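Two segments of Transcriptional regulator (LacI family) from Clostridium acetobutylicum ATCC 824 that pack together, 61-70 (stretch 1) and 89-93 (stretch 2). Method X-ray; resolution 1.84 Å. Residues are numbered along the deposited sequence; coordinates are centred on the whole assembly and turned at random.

Stretch 1 (61-70) KGISKENSFD
Stretch 2, residues 89-93: SLTLP

No hydrogen bond crosses between residues 61-70 and 89-93, although the two segments bury 385 Å² and much of the contact sets backbone carbonyls against carbon. Leu92 is central. Its CA-to-CB bond points toward stretch 1, and its side chain (chi1 82°, p; chi2 167°, t) places CD1 3.4 Å from Phe69 O, 3.8 Å from Gly62 O and 4.1 Å from Phe69 CB, while CD2 lies 4.3 Å from Ile63 CB.

Stretch 1 opens with a 3-10 segment, 61-63, and then loops back, so that Phe69 N donates to Gly62 O (2.9 Å). Ser64 OG (chi1 78°, p) pins the turn, donating to Lys61 O (2.8 Å) and accepting from Asn67 N (3.1 Å). An ideal CB on Gly62 would lie 2.5 Å from Phe69 CE2.

Stretch 2 is irregular: phi/psi is -98/10 at Thr91 and -146/148 at Leu92. Leu90 (m, t) brings CD2 to 3.5 Å from Ile63 O and CD1 to 4.2 Å from Ile63 CD1. CA atoms of Lys65 and Thr91 are 6.0 Å apart, those of Asp70 and Leu92 5.9 Å. Thr91 (p) sets OG1 3.5 Å from Ser68 OG, which instead donates to Phe69 O (3.0 Å). Asp70 points its CA-to-CB bond away, but its O approaches Pro93 CD at 3.2 Å.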

# COMPACT_ATOMS: atom_id res chain seq x y z
N LYS A 61 1.53 -22.21 -12.95
CA LYS A 61 0.71 -23.41 -13.11
C LYS A 61 -0.43 -23.56 -12.10
O LYS A 61 -1.46 -24.14 -12.42
CB LYS A 61 1.60 -24.66 -13.20
CG LYS A 61 2.12 -24.86 -14.66
CD LYS A 61 2.91 -26.15 -14.83
CE LYS A 61 3.29 -26.40 -16.29
NZ LYS A 61 4.33 -25.41 -16.74
N GLY A 62 -0.26 -22.99 -10.92
CA GLY A 62 -1.30 -22.99 -9.88
C GLY A 62 -2.58 -22.21 -10.21
O GLY A 62 -3.54 -22.27 -9.45
N ILE A 63 -2.56 -21.47 -11.32
CA ILE A 63 -3.77 -20.82 -11.87
C ILE A 63 -4.23 -21.41 -13.22
O ILE A 63 -5.14 -20.87 -13.85
CB ILE A 63 -3.66 -19.24 -11.96
CG1 ILE A 63 -2.60 -18.79 -12.98
CG2 ILE A 63 -3.40 -18.63 -10.58
CD1 ILE A 63 -2.76 -17.35 -13.50
N SER A 64 -3.61 -22.51 -13.64
CA SER A 64 -3.95 -23.16 -14.91
C SER A 64 -5.12 -24.12 -14.76
O SER A 64 -5.47 -24.53 -13.65
CB SER A 64 -2.76 -23.96 -15.45
OG SER A 64 -2.65 -25.20 -14.77
N LYS A 65 -5.70 -24.49 -15.91
CA LYS A 65 -6.71 -25.54 -15.97
C LYS A 65 -6.29 -26.80 -15.22
O LYS A 65 -7.10 -27.44 -14.55
CB LYS A 65 -7.01 -25.90 -17.44
CG LYS A 65 -7.98 -27.10 -17.61
CD LYS A 65 -8.25 -27.43 -19.08
CE LYS A 65 -9.53 -28.25 -19.20
NZ LYS A 65 -9.35 -29.68 -18.76
N GLU A 66 -5.00 -27.13 -15.31
CA GLU A 66 -4.52 -28.47 -14.95
C GLU A 66 -3.99 -28.64 -13.54
O GLU A 66 -4.14 -29.71 -12.95
CB GLU A 66 -3.47 -28.94 -15.97
CG GLU A 66 -3.99 -29.12 -17.40
CD GLU A 66 -5.08 -30.20 -17.52
OE1 GLU A 66 -4.88 -31.33 -17.00
OE2 GLU A 66 -6.14 -29.93 -18.15
N ASN A 67 -3.34 -27.60 -12.99
CA ASN A 67 -2.65 -27.73 -11.71
C ASN A 67 -3.15 -26.77 -10.62
O ASN A 67 -2.40 -26.45 -9.69
CB ASN A 67 -1.14 -27.52 -11.90
CG ASN A 67 -0.57 -28.31 -13.07
OD1 ASN A 67 -0.54 -29.54 -13.04
ND2 ASN A 67 -0.13 -27.60 -14.12
N SER A 68 -4.41 -26.34 -10.73
CA SER A 68 -4.88 -25.16 -10.00
C SER A 68 -5.04 -25.36 -8.50
O SER A 68 -5.45 -26.43 -8.03
CB SER A 68 -6.17 -24.57 -10.60
OG SER A 68 -7.31 -25.18 -10.02
N PHE A 69 -4.71 -24.32 -7.75
CA PHE A 69 -5.08 -24.22 -6.35
C PHE A 69 -6.60 -24.11 -6.25
O PHE A 69 -7.27 -24.00 -7.26
CB PHE A 69 -4.42 -22.99 -5.76
CG PHE A 69 -2.95 -23.16 -5.52
CD1 PHE A 69 -2.50 -23.93 -4.46
CD2 PHE A 69 -2.02 -22.56 -6.36
CE1 PHE A 69 -1.13 -24.08 -4.20
CE2 PHE A 69 -0.63 -22.71 -6.12
CZ PHE A 69 -0.20 -23.47 -5.06
N ASP A 70 -7.14 -24.15 -5.05
CA ASP A 70 -8.59 -23.99 -4.86
C ASP A 70 -9.04 -22.53 -5.01
O ASP A 70 -10.22 -22.28 -5.30
CB ASP A 70 -9.01 -24.55 -3.52
CG ASP A 70 -8.76 -26.04 -3.44
OD1 ASP A 70 -9.56 -26.79 -4.05
OD2 ASP A 70 -7.75 -26.43 -2.82
N SER A 89 -10.37 -17.55 -19.11
CA SER A 89 -11.48 -18.13 -18.38
C SER A 89 -10.93 -19.21 -17.46
O SER A 89 -10.79 -20.37 -17.87
CB SER A 89 -12.53 -18.71 -19.33
OG SER A 89 -13.16 -17.67 -20.07
N LEU A 90 -10.66 -18.81 -16.22
CA LEU A 90 -9.96 -19.67 -15.26
C LEU A 90 -10.88 -20.46 -14.33
O LEU A 90 -12.04 -20.12 -14.13
CB LEU A 90 -8.93 -18.85 -14.47
CG LEU A 90 -7.83 -18.20 -15.32
CD1 LEU A 90 -6.85 -17.55 -14.39
CD2 LEU A 90 -7.09 -19.21 -16.23
N THR A 91 -10.30 -21.52 -13.77
CA THR A 91 -11.04 -22.60 -13.09
C THR A 91 -11.11 -22.48 -11.56
O THR A 91 -11.54 -23.43 -10.87
CB THR A 91 -10.42 -23.99 -13.47
OG1 THR A 91 -9.10 -24.12 -12.89
CG2 THR A 91 -10.35 -24.19 -15.01
N LEU A 92 -10.68 -21.33 -11.03
CA LEU A 92 -10.60 -21.10 -9.59
C LEU A 92 -10.93 -19.63 -9.26
O LEU A 92 -10.67 -18.74 -10.08
CB LEU A 92 -9.20 -21.47 -9.05
CG LEU A 92 -8.07 -20.44 -9.17
CD1 LEU A 92 -6.85 -20.83 -8.33
CD2 LEU A 92 -7.66 -20.22 -10.63
N PRO A 93 -11.52 -19.38 -8.10
CA PRO A 93 -11.79 -18.00 -7.72
C PRO A 93 -10.47 -17.25 -7.50
O PRO A 93 -9.55 -17.80 -6.86
CB PRO A 93 -12.49 -18.13 -6.37
CG PRO A 93 -12.95 -19.56 -6.30
CD PRO A 93 -11.96 -20.34 -7.07